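Local coordinates for N-acetylmuramoyl-L-alanine amidase domain-containing protein SAOUHSC_02979 (Staphylococcus aureus, PDB 5T1Q) that is a secreted hydrolase that probably has amidase activity and probably acts on cell-wall peptidoglycan through a glucosaminidase-type domain and a CHAP domain, at residues D70-R73 with I74-N78; A101-P104 with N105-L108; K112-E116 with G117-P121; I166-P169 with T170-S173; T188-D192 with P193-K197. All coordinates share one frame; numbering follows the deposited sequence.

Contact 1: residues D70-R73 with I74-N78; sequences DAHR and IGQDN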
loop_
_atom_site.group_PDB
_atom_site.type_symbol
_atom_site.label_atom_id
_atom_site.label_comp_id
_atom_site.label_asym_id
_atom_site.label_seq_id
_atom_site.Cartn_x
_atom_site.Cartn_y
_atom_site.Cartn_z
ATOM N N ASP A 70 19.438 -13.155 4.142
ATOM C CA ASP A 70 19.124 -14.038 3.014
ATOM C C ASP A 70 19.098 -13.261 1.691
ATOM O O ASP A 70 19.573 -13.765 0.673
ATOM C CB ASP A 70 17.818 -14.811 3.254
ATOM C CG ASP A 70 17.947 -15.884 4.352
ATOM O OD1 ASP A 70 19.071 -16.363 4.615
ATOM O OD2 ASP A 70 16.907 -16.280 4.931
ATOM N N ALA A 71 18.579 -12.032 1.718
ATOM C CA ALA A 71 18.543 -11.178 0.514
ATOM C C ALA A 71 19.951 -10.796 0.064
ATOM O O ALA A 71 20.233 -10.759 -1.136
ATOM C CB ALA A 71 17.719 -9.932 0.759
ATOM N N HIS A 72 20.830 -10.516 1.028
ATOM C CA HIS A 72 22.230 -10.188 0.719
ATOM C C HIS A 72 22.969 -11.332 0.006
ATOM O O HIS A 72 23.615 -11.109 -1.013
ATOM C CB HIS A 72 23.005 -9.811 1.982
ATOM C CG HIS A 72 24.467 -9.618 1.740
ATOM N ND1 HIS A 72 25.389 -10.625 1.934
ATOM C CD2 HIS A 72 25.159 -8.560 1.259
ATOM C CE1 HIS A 72 26.591 -10.184 1.612
ATOM N NE2 HIS A 72 26.480 -8.934 1.201
ATOM N N ARG A 73 22.887 -12.538 0.570
ATOM C CA ARG A 73 23.550 -13.731 0.005
ATOM C C ARG A 73 22.954 -14.068 -1.371
ATOM O O ARG A 73 23.689 -14.326 -2.328
ATOM C CB ARG A 73 23.393 -14.926 0.955
ATOM C CG ARG A 73 24.199 -16.176 0.583
ATOM C CD ARG A 73 23.741 -17.414 1.363
ATOM N NE ARG A 73 22.309 -17.690 1.145
ATOM C CZ ARG A 73 21.301 -17.356 1.968
ATOM N NH1 ARG A 73 21.520 -16.757 3.144
ATOM N NH2 ARG A 73 20.048 -17.649 1.618
ATOM N N ILE A 74 21.623 -14.077 -1.453
ATOM C CA ILE A 74 20.919 -14.326 -2.720
ATOM C C ILE A 74 21.336 -13.297 -3.784
ATOM O O ILE A 74 21.562 -13.663 -4.942
ATOM C CB ILE A 74 19.388 -14.360 -2.534
ATOM C CG1 ILE A 74 18.994 -15.669 -1.839
ATOM C CG2 ILE A 74 18.667 -14.274 -3.878
ATOM C CD1 ILE A 74 17.532 -15.766 -1.453
ATOM N N GLY A 75 21.486 -12.040 -3.378
ATOM C CA GLY A 75 21.914 -10.985 -4.291
ATOM C C GLY A 75 23.274 -11.233 -4.931
ATOM O O GLY A 75 23.396 -11.224 -6.161
ATOM N N GLN A 76 24.290 -11.478 -4.101
ATOM C CA GLN A 76 25.661 -11.711 -4.594
ATOM C C GLN A 76 25.782 -12.934 -5.495
ATOM O O GLN A 76 26.438 -12.880 -6.536
ATOM C CB GLN A 76 26.649 -11.866 -3.420
ATOM C CG GLN A 76 26.785 -10.627 -2.546
ATOM C CD GLN A 76 27.378 -9.442 -3.283
ATOM O OE1 GLN A 76 26.799 -8.360 -3.307
ATOM N NE2 GLN A 76 28.516 -9.650 -3.912
ATOM N N ASP A 77 25.140 -14.025 -5.085
ATOM C CA ASP A 77 25.205 -15.293 -5.816
ATOM C C ASP A 77 24.487 -15.276 -7.168
ATOM O O ASP A 77 25.034 -15.740 -8.165
ATOM C CB ASP A 77 24.653 -16.449 -4.956
ATOM C CG ASP A 77 25.528 -16.760 -3.724
ATOM O OD1 ASP A 77 26.653 -16.217 -3.594
ATOM O OD2 ASP A 77 25.091 -17.577 -2.883
ATOM N N ASN A 78 23.276 -14.726 -7.201
ATOM C CA ASN A 78 22.464 -14.728 -8.415
ATOM C C ASN A 78 22.450 -13.432 -9.232
ATOM O O ASN A 78 21.615 -13.297 -10.108
ATOM C CB ASN A 78 21.043 -15.143 -8.047
ATOM C CG ASN A 78 20.976 -16.560 -7.516
ATOM O OD1 ASN A 78 21.317 -17.508 -8.212
ATOM N ND2 ASN A 78 20.513 -16.710 -6.285
#
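H72 and Q76, one helical turn apart, point their side chains off the same flank of the helix. The methylene CG of Q76 sits over one face of the imidazole, near its rim, 4.1 Å from H72 NE2, while that nitrogen itself hydrogen-bonds to D213 O in a neighbouring loop. R73 and D77 make the next such pair, but they meet through carbon: R73 CG passes 3.8 Å from D77 OD2, and the guanidinium does not follow. A bend at chi3 (58°) swings it back toward the preceding turn, where NH1 makes a salt bridge to D70 OD1 at 2.9 Å. D70 OD1 lies in the guanidinium plane, yet the arginine arrives on the anti side of the carboxylate. A second, weak bond runs from NH2 to the same oxygen. On this flank I74 lays CG1 3.2 Å from D70 O, and its side chain also packs on L149 and S153 of helix 145-158 and on M85 of helix 82-93. Four backbone bonds, from I74 N to D70 O through D77 N to R73 O, give the i to i+4 pattern of an alpha helix, here in the C-terminal part of helix 58-78.

Contact 2: residues A101-P104 with N105-L108; sequences AKSP and NHNL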
loop_
_atom_site.group_PDB
_atom_site.type_symbol
_atom_site.label_atom_id
_atom_site.label_comp_id
_atom_site.label_asym_id
_atom_site.label_seq_id
_atom_site.Cartn_x
_atom_site.Cartn_y
_atom_site.Cartn_z
ATOM N N ALA A 101 1.533 -12.928 3.070
ATOM C CA ALA A 101 2.939 -13.045 3.492
ATOM C C ALA A 101 3.190 -13.840 4.759
ATOM O O ALA A 101 4.313 -14.250 4.989
ATOM C CB ALA A 101 3.538 -11.668 3.653
ATOM N N LYS A 102 2.188 -14.012 5.613
ATOM C CA LYS A 102 2.406 -14.793 6.842
ATOM C C LYS A 102 1.835 -16.206 6.713
ATOM O O LYS A 102 1.318 -16.577 5.652
ATOM C CB LYS A 102 1.932 -14.035 8.093
ATOM C CG LYS A 102 0.584 -13.349 8.018
ATOM C CD LYS A 102 0.431 -12.400 9.199
ATOM C CE LYS A 102 -0.892 -11.663 9.155
ATOM N NZ LYS A 102 -0.919 -10.551 10.149
ATOM N N SER A 103 1.983 -17.002 7.767
ATOM C CA SER A 103 1.507 -18.379 7.756
ATOM C C SER A 103 0.022 -18.428 7.398
ATOM O O SER A 103 -0.738 -17.573 7.845
ATOM C CB SER A 103 1.739 -19.040 9.120
ATOM O OG SER A 103 1.221 -20.363 9.151
ATOM N N PRO A 104 -0.408 -19.416 6.607
ATOM C CA PRO A 104 0.436 -20.488 6.055
ATOM C C PRO A 104 0.845 -20.248 4.596
ATOM O O PRO A 104 1.258 -21.180 3.927
ATOM C CB PRO A 104 -0.494 -21.695 6.136
ATOM C CG PRO A 104 -1.837 -21.107 5.866
ATOM C CD PRO A 104 -1.837 -19.769 6.554
ATOM N N ASN A 105 0.765 -19.008 4.121
ATOM C CA ASN A 105 1.038 -18.715 2.705
ATOM C C ASN A 105 2.492 -18.338 2.413
ATOM O O ASN A 105 3.047 -18.766 1.405
ATOM C CB ASN A 105 0.056 -17.656 2.232
ATOM C CG ASN A 105 -1.386 -18.113 2.370
ATOM O OD1 ASN A 105 -1.721 -19.260 2.054
ATOM N ND2 ASN A 105 -2.242 -17.229 2.842
ATOM N N HIS A 106 3.088 -17.529 3.285
ATOM C CA HIS A 106 4.516 -17.162 3.210
ATOM C C HIS A 106 5.011 -16.523 1.885
ATOM O O HIS A 106 6.212 -16.525 1.608
ATOM C CB HIS A 106 5.381 -18.402 3.527
ATOM C CG HIS A 106 5.059 -19.064 4.835
ATOM N ND1 HIS A 106 4.353 -20.247 4.919
ATOM C CD2 HIS A 106 5.369 -18.722 6.110
ATOM C CE1 HIS A 106 4.238 -20.602 6.187
ATOM N NE2 HIS A 106 4.848 -19.696 6.930
ATOM N N ASN A 107 4.098 -15.970 1.089
ATOM C CA ASN A 107 4.437 -15.358 -0.202
ATOM C C ASN A 107 4.750 -13.869 0.041
ATOM O O ASN A 107 3.850 -13.045 0.206
ATOM C CB ASN A 107 3.260 -15.565 -1.160
ATOM C CG ASN A 107 3.541 -15.114 -2.589
ATOM O OD1 ASN A 107 4.484 -14.375 -2.867
ATOM N ND2 ASN A 107 2.704 -15.572 -3.511
ATOM N N LEU A 108 6.036 -13.546 0.061
ATOM C CA LEU A 108 6.501 -12.198 0.354
ATOM C C LEU A 108 6.560 -11.242 -0.824
ATOM O O LEU A 108 6.627 -10.020 -0.615
ATOM C CB LEU A 108 7.907 -12.261 0.942
ATOM C CG LEU A 108 8.112 -13.102 2.184
ATOM C CD1 LEU A 108 9.561 -12.961 2.613
ATOM C CD2 LEU A 108 7.168 -12.675 3.293
#
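The imidazole of H106 covers the backbone of S103: S103 CA lies over one ring face, 4.0 Å from the centroid and 27° off the ring normal, a CH-pi contact. S103 CB also leans on this ring, 3.9 Å from H106 NE2. CG stands anti to the carbonyl carbon of H106 (chi1 -55°), which folds the ring back along the chain it has just left, and ND1 is held by a hydrogen bond to Y142 O. Next to this contact the chain reverses direction through a cis peptide bond before P104. K102 O takes two backbone donors on the far limb, N105 N at 2.9 Å and H106 N at 3.1 Å. The first approaches close to the carbonyl plane, whereas the second comes from well above it. One oxygen closes two overlapping turns, a four-residue one to N105 and a five-residue one to H106. Further from the bend, A101 CB rests on the methyl CD2 of L108 at 3.8 Å, and A101 O receives a CA-H...O contact from H106. The amide of N105 is pinned at both ends, OD1 by K141 NZ and ND2 by A99 O, while the L108 side chain packs on T145 of helix 145-158. The cis P104 in third position, with N105 N bonded to K102 O, makes K102-N105 a type VIa beta turn in the loop between helix 82-93 and strand 119-128.

Contact 3: residues K112-E116 with G117-P121; sequences KGAFE and GNSVP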
loop_
_atom_site.group_PDB
_atom_site.type_symbol
_atom_site.label_atom_id
_atom_site.label_comp_id
_atom_site.label_asym_id
_atom_site.label_seq_id
_atom_site.Cartn_x
_atom_site.Cartn_y
_atom_site.Cartn_z
ATOM N N LYS A 112 2.169 -14.559 -8.420
ATOM C CA LYS A 112 0.972 -15.319 -8.800
ATOM C C LYS A 112 1.312 -16.732 -9.289
ATOM O O LYS A 112 2.454 -17.012 -9.634
ATOM C CB LYS A 112 0.189 -14.572 -9.884
ATOM C CG LYS A 112 -0.491 -13.295 -9.388
ATOM C CD LYS A 112 -1.039 -12.432 -10.523
ATOM C CE LYS A 112 -2.111 -13.131 -11.336
ATOM N NZ LYS A 112 -2.666 -12.258 -12.416
ATOM N N GLY A 113 0.304 -17.609 -9.294
ATOM C CA GLY A 113 0.448 -18.996 -9.743
ATOM C C GLY A 113 0.402 -19.996 -8.591
ATOM O O GLY A 113 -0.344 -19.820 -7.624
ATOM N N ALA A 114 1.198 -21.055 -8.720
ATOM C CA ALA A 114 1.298 -22.101 -7.705
ATOM C C ALA A 114 2.757 -22.519 -7.544
ATOM O O ALA A 114 3.560 -22.357 -8.459
ATOM C CB ALA A 114 0.447 -23.292 -8.093
ATOM N N PHE A 115 3.097 -23.014 -6.356
ATOM C CA PHE A 115 4.455 -23.466 -6.049
ATOM C C PHE A 115 4.386 -24.908 -5.577
ATOM O O PHE A 115 3.775 -25.197 -4.545
ATOM C CB PHE A 115 5.070 -22.588 -4.967
ATOM C CG PHE A 115 6.434 -23.038 -4.517
ATOM C CD1 PHE A 115 7.573 -22.670 -5.222
ATOM C CD2 PHE A 115 6.580 -23.824 -3.378
ATOM C CE1 PHE A 115 8.829 -23.080 -4.806
ATOM C CE2 PHE A 115 7.835 -24.233 -2.955
ATOM C CZ PHE A 115 8.961 -23.862 -3.671
ATOM N N GLU A 116 5.013 -25.813 -6.331
ATOM C CA GLU A 116 5.007 -27.248 -6.013
ATOM C C GLU A 116 3.557 -27.774 -5.875
ATOM O O GLU A 116 3.259 -28.675 -5.037
ATOM C CB GLU A 116 5.846 -27.532 -4.752
ATOM C CG GLU A 116 7.310 -27.093 -4.862
ATOM C CD GLU A 116 8.158 -27.473 -3.642
ATOM O OE1 GLU A 116 7.599 -27.984 -2.643
ATOM O OE2 GLU A 116 9.396 -27.262 -3.674
ATOM N N GLY A 117 2.669 -27.192 -6.705
ATOM C CA GLY A 117 1.247 -27.546 -6.717
ATOM C C GLY A 117 0.356 -26.858 -5.689
ATOM O O GLY A 117 -0.851 -27.094 -5.682
ATOM N N ASN A 118 0.931 -26.010 -4.834
ATOM C CA ASN A 118 0.158 -25.335 -3.782
ATOM C C ASN A 118 -0.133 -23.877 -4.173
ATOM O O ASN A 118 0.739 -23.168 -4.674
ATOM C CB ASN A 118 0.903 -25.421 -2.445
ATOM C CG ASN A 118 1.106 -26.859 -1.979
ATOM O OD1 ASN A 118 2.227 -27.276 -1.695
ATOM N ND2 ASN A 118 0.026 -27.636 -1.946
ATOM N N SER A 119 -1.364 -23.444 -3.920
ATOM C CA SER A 119 -1.807 -22.124 -4.312
ATOM C C SER A 119 -2.860 -21.584 -3.333
ATOM O O SER A 119 -3.482 -22.358 -2.590
ATOM C CB SER A 119 -2.375 -22.218 -5.732
ATOM O OG SER A 119 -2.485 -20.949 -6.327
ATOM N N VAL A 120 -3.038 -20.261 -3.318
ATOM C CA VAL A 120 -4.023 -19.609 -2.439
ATOM C C VAL A 120 -4.683 -18.416 -3.154
ATOM O O VAL A 120 -3.981 -17.544 -3.688
ATOM C CB VAL A 120 -3.394 -19.148 -1.092
ATOM C CG1 VAL A 120 -2.346 -18.062 -1.302
ATOM C CG2 VAL A 120 -4.474 -18.671 -0.120
ATOM N N PRO A 121 -6.031 -18.378 -3.178
ATOM C CA PRO A 121 -6.727 -17.280 -3.857
ATOM C C PRO A 121 -6.801 -15.981 -3.040
ATOM O O PRO A 121 -7.113 -16.009 -1.848
ATOM C CB PRO A 121 -8.134 -17.847 -4.085
ATOM C CG PRO A 121 -8.324 -18.816 -2.976
ATOM C CD PRO A 121 -6.971 -19.433 -2.745
#
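The backbone folds back on itself between F115 and N118 through a type I' beta turn, with E116 and G117 both at positive phi. This is the tight end of a beta hairpin with a two-residue loop, E116-G117, and F115 and N118 form its antiparallel hydrogen-bonded pair. F115 N gives to N118 O at 2.9 Å, nearly straight (165°), and N118 N returns to F115 O at 3.0 Å. The two bonds differ in approach: the first donor stays near the carbonyl plane, the second rises far above it. G117 has a backbone conformation favourable to glycine, since a beta carbon there would clash with E116 O.

Side chains add little across the turn itself. E116 CG lies 3.5 Å above the plane of the F115 ring, towards its rim, while the ring turns from the hairpin toward R140, P143 and helix 145-158 and meets the ring of Y142. N118 keeps its CB 3.6 Å from F115 O, its CG beside its own backbone N. One step away from the turn, A114 CB touches S119 CB at 3.8 Å, and A114 CA makes a CA-H...O contact with N118 O. Further from the turn, G113 bonds through its backbone with G138 and V120 with F139, which ties the hairpin to strand 131-140. S119 holds its hydroxyl anti to its own backbone N (chi1 -164°), and this brings OG to 2.7 Å from G113 O, with F139 O a second acceptor for the same single proton.

Contact 4: residues I166-P169 with T170-S173; sequences IYKP and TWKS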
loop_
_atom_site.group_PDB
_atom_site.type_symbol
_atom_site.label_atom_id
_atom_site.label_comp_id
_atom_site.label_asym_id
_atom_site.label_seq_id
_atom_site.Cartn_x
_atom_site.Cartn_y
_atom_site.Cartn_z
ATOM N N ILE A 166 12.498 -11.517 -19.551
ATOM C CA ILE A 166 11.584 -10.442 -19.175
ATOM C C ILE A 166 12.129 -9.586 -18.013
ATOM O O ILE A 166 11.896 -8.394 -17.987
ATOM C CB ILE A 166 10.160 -10.973 -18.855
ATOM C CG1 ILE A 166 9.162 -9.804 -18.746
ATOM C CG2 ILE A 166 10.163 -11.845 -17.607
ATOM C CD1 ILE A 166 7.729 -10.213 -18.453
ATOM N N TYR A 167 12.874 -10.196 -17.092
ATOM C CA TYR A 167 13.463 -9.462 -15.960
ATOM C C TYR A 167 14.987 -9.325 -16.065
ATOM O O TYR A 167 15.633 -8.901 -15.106
ATOM C CB TYR A 167 13.078 -10.118 -14.627
ATOM C CG TYR A 167 11.587 -10.180 -14.398
ATOM C CD1 TYR A 167 10.833 -9.014 -14.299
ATOM C CD2 TYR A 167 10.926 -11.400 -14.253
ATOM C CE1 TYR A 167 9.461 -9.056 -14.090
ATOM C CE2 TYR A 167 9.553 -11.455 -14.038
ATOM C CZ TYR A 167 8.822 -10.278 -13.962
ATOM O OH TYR A 167 7.455 -10.315 -13.752
ATOM N N LYS A 168 15.553 -9.666 -17.225
ATOM C CA LYS A 168 17.001 -9.552 -17.436
ATOM C C LYS A 168 17.524 -8.119 -17.194
ATOM O O LYS A 168 18.587 -7.962 -16.611
ATOM C CB LYS A 168 17.422 -10.079 -18.822
ATOM C CG LYS A 168 18.928 -10.041 -19.067
ATOM C CD LYS A 168 19.338 -10.695 -20.381
ATOM C CE LYS A 168 20.840 -10.569 -20.582
ATOM N NZ LYS A 168 21.347 -11.280 -21.781
ATOM N N PRO A 169 16.779 -7.078 -17.632
ATOM C CA PRO A 169 17.211 -5.695 -17.358
ATOM C C PRO A 169 17.306 -5.285 -15.863
ATOM O O PRO A 169 17.815 -4.203 -15.579
ATOM C CB PRO A 169 16.145 -4.850 -18.062
ATOM C CG PRO A 169 15.653 -5.723 -19.170
ATOM C CD PRO A 169 15.665 -7.109 -18.604
ATOM N N THR A 170 16.802 -6.100 -14.933
ATOM C CA THR A 170 16.936 -5.788 -13.500
ATOM C C THR A 170 18.205 -6.414 -12.932
ATOM O O THR A 170 18.594 -6.106 -11.801
ATOM C CB THR A 170 15.753 -6.280 -12.646
ATOM O OG1 THR A 170 15.755 -7.709 -12.576
ATOM C CG2 THR A 170 14.418 -5.766 -13.191
ATOM N N TRP A 171 18.835 -7.301 -13.717
ATOM C CA TRP A 171 20.072 -7.971 -13.314
ATOM C C TRP A 171 21.118 -6.909 -13.095
ATOM O O TRP A 171 21.178 -5.931 -13.837
ATOM C CB TRP A 171 20.552 -8.946 -14.393
ATOM C CG TRP A 171 19.680 -10.146 -14.622
ATOM C CD1 TRP A 171 18.393 -10.340 -14.181
ATOM C CD2 TRP A 171 19.965 -11.237 -15.501
ATOM N NE1 TRP A 171 17.905 -11.532 -14.660
ATOM C CE2 TRP A 171 18.845 -12.098 -15.481
ATOM C CE3 TRP A 171 21.078 -11.593 -16.275
ATOM C CZ2 TRP A 171 18.803 -13.288 -16.208
ATOM C CZ3 TRP A 171 21.036 -12.782 -17.000
ATOM C CH2 TRP A 171 19.906 -13.615 -16.957
ATOM N N LYS A 172 21.958 -7.133 -12.097
ATOM C CA LYS A 172 22.989 -6.163 -11.701
ATOM C C LYS A 172 23.954 -5.864 -12.861
ATOM O O LYS A 172 24.323 -4.717 -13.089
ATOM C CB LYS A 172 23.735 -6.706 -10.478
ATOM C CG LYS A 172 24.182 -5.671 -9.466
ATOM C CD LYS A 172 24.617 -6.381 -8.196
ATOM C CE LYS A 172 24.927 -5.411 -7.080
ATOM N NZ LYS A 172 25.329 -6.159 -5.861
ATOM N N SER A 173 24.307 -6.899 -13.618
ATOM C CA SER A 173 25.194 -6.754 -14.776
ATOM C C SER A 173 24.570 -5.974 -15.953
ATOM O O SER A 173 25.288 -5.538 -16.847
ATOM C CB SER A 173 25.645 -8.141 -15.258
ATOM O OG SER A 173 24.533 -8.968 -15.553
#
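W171 lays its indole over the backbone of K168. K168 CA sits 3.5 Å from the centroid of the five-membered ring and only 11° off its normal, a close CH-pi contact, and K168 CG covers the same face over the six-membered ring, 3.9 Å from W171 CE3. Two hydrogen bonds draw T170 onto Y167 O. Its hydroxyl OG1 gives at 2.8 Å within the carbonyl plane, and its amide N gives at 3.0 Å from well above that plane, so the two donors do not compete for one direction. With chi1 at 69°, OG1 sits between the backbone N and carbonyl carbon, which brings the hydroxyl to this oxygen. W171 N bonds to K168 O at 3.0 Å, the second i to i+3 bond of the short 3-10 turn K168 to T170. Further out, helix 145-158 holds the indole: NE1 bonds to I156 O, and K157 adds a cation-pi contact. T170 packs on A181 and L185 of helix 178-185, with P169 against H184 of the same helix. Chemically, the buried hydroxyl of T170 spends its proton inside the turn, and the indole, gripped by its N-H and covered on a face by K168, is probably held against rotation.

Contact 5: residues T188-D192 with P193-K197; sequences TYATD and PNYAK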
loop_
_atom_site.group_PDB
_atom_site.type_symbol
_atom_site.label_atom_id
_atom_site.label_comp_id
_atom_site.label_asym_id
_atom_site.label_seq_id
_atom_site.Cartn_x
_atom_site.Cartn_y
_atom_site.Cartn_z
ATOM N N THR A 188 6.467 -4.860 -16.064
ATOM C CA THR A 188 6.645 -6.300 -16.171
ATOM C C THR A 188 6.239 -7.069 -14.910
ATOM O O THR A 188 6.103 -8.295 -14.954
ATOM C CB THR A 188 8.119 -6.609 -16.473
ATOM O OG1 THR A 188 8.938 -6.041 -15.448
ATOM C CG2 THR A 188 8.526 -6.022 -17.816
ATOM N N TYR A 189 6.050 -6.360 -13.800
ATOM C CA TYR A 189 5.743 -6.999 -12.527
ATOM C C TYR A 189 4.392 -6.601 -11.941
ATOM O O TYR A 189 3.733 -7.430 -11.307
ATOM C CB TYR A 189 6.836 -6.659 -11.523
ATOM C CG TYR A 189 6.956 -7.658 -10.400
ATOM C CD1 TYR A 189 7.766 -8.780 -10.543
ATOM C CD2 TYR A 189 6.257 -7.497 -9.205
ATOM C CE1 TYR A 189 7.893 -9.702 -9.518
ATOM C CE2 TYR A 189 6.370 -8.419 -8.181
ATOM C CZ TYR A 189 7.193 -9.522 -8.344
ATOM O OH TYR A 189 7.329 -10.445 -7.340
ATOM N N ALA A 190 4.000 -5.340 -12.138
ATOM C CA ALA A 190 2.743 -4.812 -11.601
ATOM C C ALA A 190 2.081 -3.821 -12.540
ATOM O O ALA A 190 2.711 -3.293 -13.467
ATOM C CB ALA A 190 3.000 -4.143 -10.258
ATOM N N THR A 191 0.801 -3.576 -12.300
ATOM C CA THR A 191 0.028 -2.626 -13.097
ATOM C C THR A 191 0.107 -1.210 -12.503
ATOM O O THR A 191 -0.135 -0.213 -13.192
ATOM C CB THR A 191 -1.438 -3.061 -13.167
ATOM O OG1 THR A 191 -1.951 -3.176 -11.838
ATOM C CG2 THR A 191 -1.568 -4.402 -13.856
ATOM N N ASP A 192 0.449 -1.142 -11.225
ATOM C CA ASP A 192 0.580 0.122 -10.495
ATOM C C ASP A 192 1.534 1.046 -11.261
ATOM O O ASP A 192 2.715 0.752 -11.367
ATOM C CB ASP A 192 1.106 -0.181 -9.073
ATOM C CG ASP A 192 1.176 1.049 -8.170
ATOM O OD1 ASP A 192 1.057 2.200 -8.649
ATOM O OD2 ASP A 192 1.357 0.845 -6.948
ATOM N N PRO A 193 1.021 2.180 -11.779
ATOM C CA PRO A 193 1.862 3.072 -12.582
ATOM C C PRO A 193 2.910 3.847 -11.784
ATOM O O PRO A 193 3.734 4.533 -12.385
ATOM C CB PRO A 193 0.844 4.023 -13.223
ATOM C CG PRO A 193 -0.258 4.098 -12.230
ATOM C CD PRO A 193 -0.326 2.750 -11.565
ATOM N N ASN A 194 2.868 3.755 -10.451
ATOM C CA ASN A 194 3.867 4.407 -9.605
ATOM C C ASN A 194 4.803 3.374 -8.998
ATOM O O ASN A 194 5.519 3.685 -8.058
ATOM C CB ASN A 194 3.189 5.187 -8.470
ATOM C CG ASN A 194 2.339 6.338 -8.965
ATOM O OD1 ASN A 194 1.210 6.513 -8.518
ATOM N ND2 ASN A 194 2.878 7.134 -9.870
ATOM N N TYR A 195 4.830 2.165 -9.558
ATOM C CA TYR A 195 5.623 1.086 -8.972
ATOM C C TYR A 195 7.104 1.456 -8.754
ATOM O O TYR A 195 7.621 1.313 -7.631
ATOM C CB TYR A 195 5.496 -0.191 -9.810
ATOM C CG TYR A 195 5.809 -1.461 -9.041
ATOM C CD1 TYR A 195 4.928 -1.939 -8.075
ATOM C CD2 TYR A 195 6.946 -2.215 -9.323
ATOM C CE1 TYR A 195 5.190 -3.106 -7.375
ATOM C CE2 TYR A 195 7.220 -3.385 -8.623
ATOM C CZ TYR A 195 6.343 -3.832 -7.656
ATOM O OH TYR A 195 6.620 -5.005 -6.971
ATOM N N ALA A 196 7.757 1.986 -9.790
ATOM C CA ALA A 196 9.181 2.345 -9.699
ATOM C C ALA A 196 9.441 3.412 -8.644
ATOM O O ALA A 196 10.346 3.262 -7.818
ATOM C CB ALA A 196 9.718 2.808 -11.050
ATOM N N LYS A 197 8.654 4.484 -8.661
ATOM C CA LYS A 197 8.832 5.551 -7.677
ATOM C C LYS A 197 8.601 5.058 -6.243
ATOM O O LYS A 197 9.239 5.536 -5.313
ATOM C CB LYS A 197 7.989 6.788 -8.003
ATOM C CG LYS A 197 8.460 7.519 -9.264
ATOM C CD LYS A 197 8.142 9.008 -9.248
ATOM C CE LYS A 197 6.655 9.319 -9.103
ATOM N NZ LYS A 197 5.853 8.919 -10.292
#
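One face of the Y195 ring carries A190 CB, which lies 3.9 Å from the ring centroid and 22° off the normal in a CH-pi contact, displaced toward CD1 and CE1. The ring belongs to the last residue of a type I beta turn from D192 to Y195, with an Asx turn laid over it, which leads directly into helix 195-205. At the far end of the ring Y195 OH comes 3.4 Å from Y189 CD2, approaching that second ring obliquely. The two tyrosines therefore cross rather than stack. Both hold CG anti to the backbone N (chi1 -157° in Y195), and each hydroxyl has a partner beyond the two segments: Y195 OH bonds to E92 and Q88 of helix 82-93, and Y189 OH to F109 O. Y195 N closes the beta turn on D192 O at 3.1 Å, entering from well above the carbonyl plane. P193 occupies the second position, where its ring holds phi at a value the turn accepts. N194 stands at the N-cap, although its side chain makes no capping bond. T191, whose CB points away from 193-197, bonds its hydroxyl to E126 and A127. D192 is gripped from two directions: OD2 forms a salt bridge with K198, one turn into the helix, while OD1 receives N194 N at 3.0 Å, from 45° above the carboxylate plane.

How the contacts relate
All five contacts belong to the glucosaminidase-like part of the chain, within residues 67-208, the region assigned as the amidase, and follow one another in series. They form two touching groups. Contacts 2 and 3, centres 12 Å apart, meet where N105 OD1 packs 3.6 Å from V120 CG2. Contact 4 bridges the others: K172 reaches contact 1 beside Q76 (centres 15 Å apart), and Y167 OH probably bonds to T188 O of contact 5 at 2.7 Å (centres 16 Å apart). Between the groups, contact 5 comes within about 7 Å of both contact 2 and contact 3, nearest atoms. The sodium-binding residues H276, N279, N280 and E302 belong to the CHAP part and to none of these contacts.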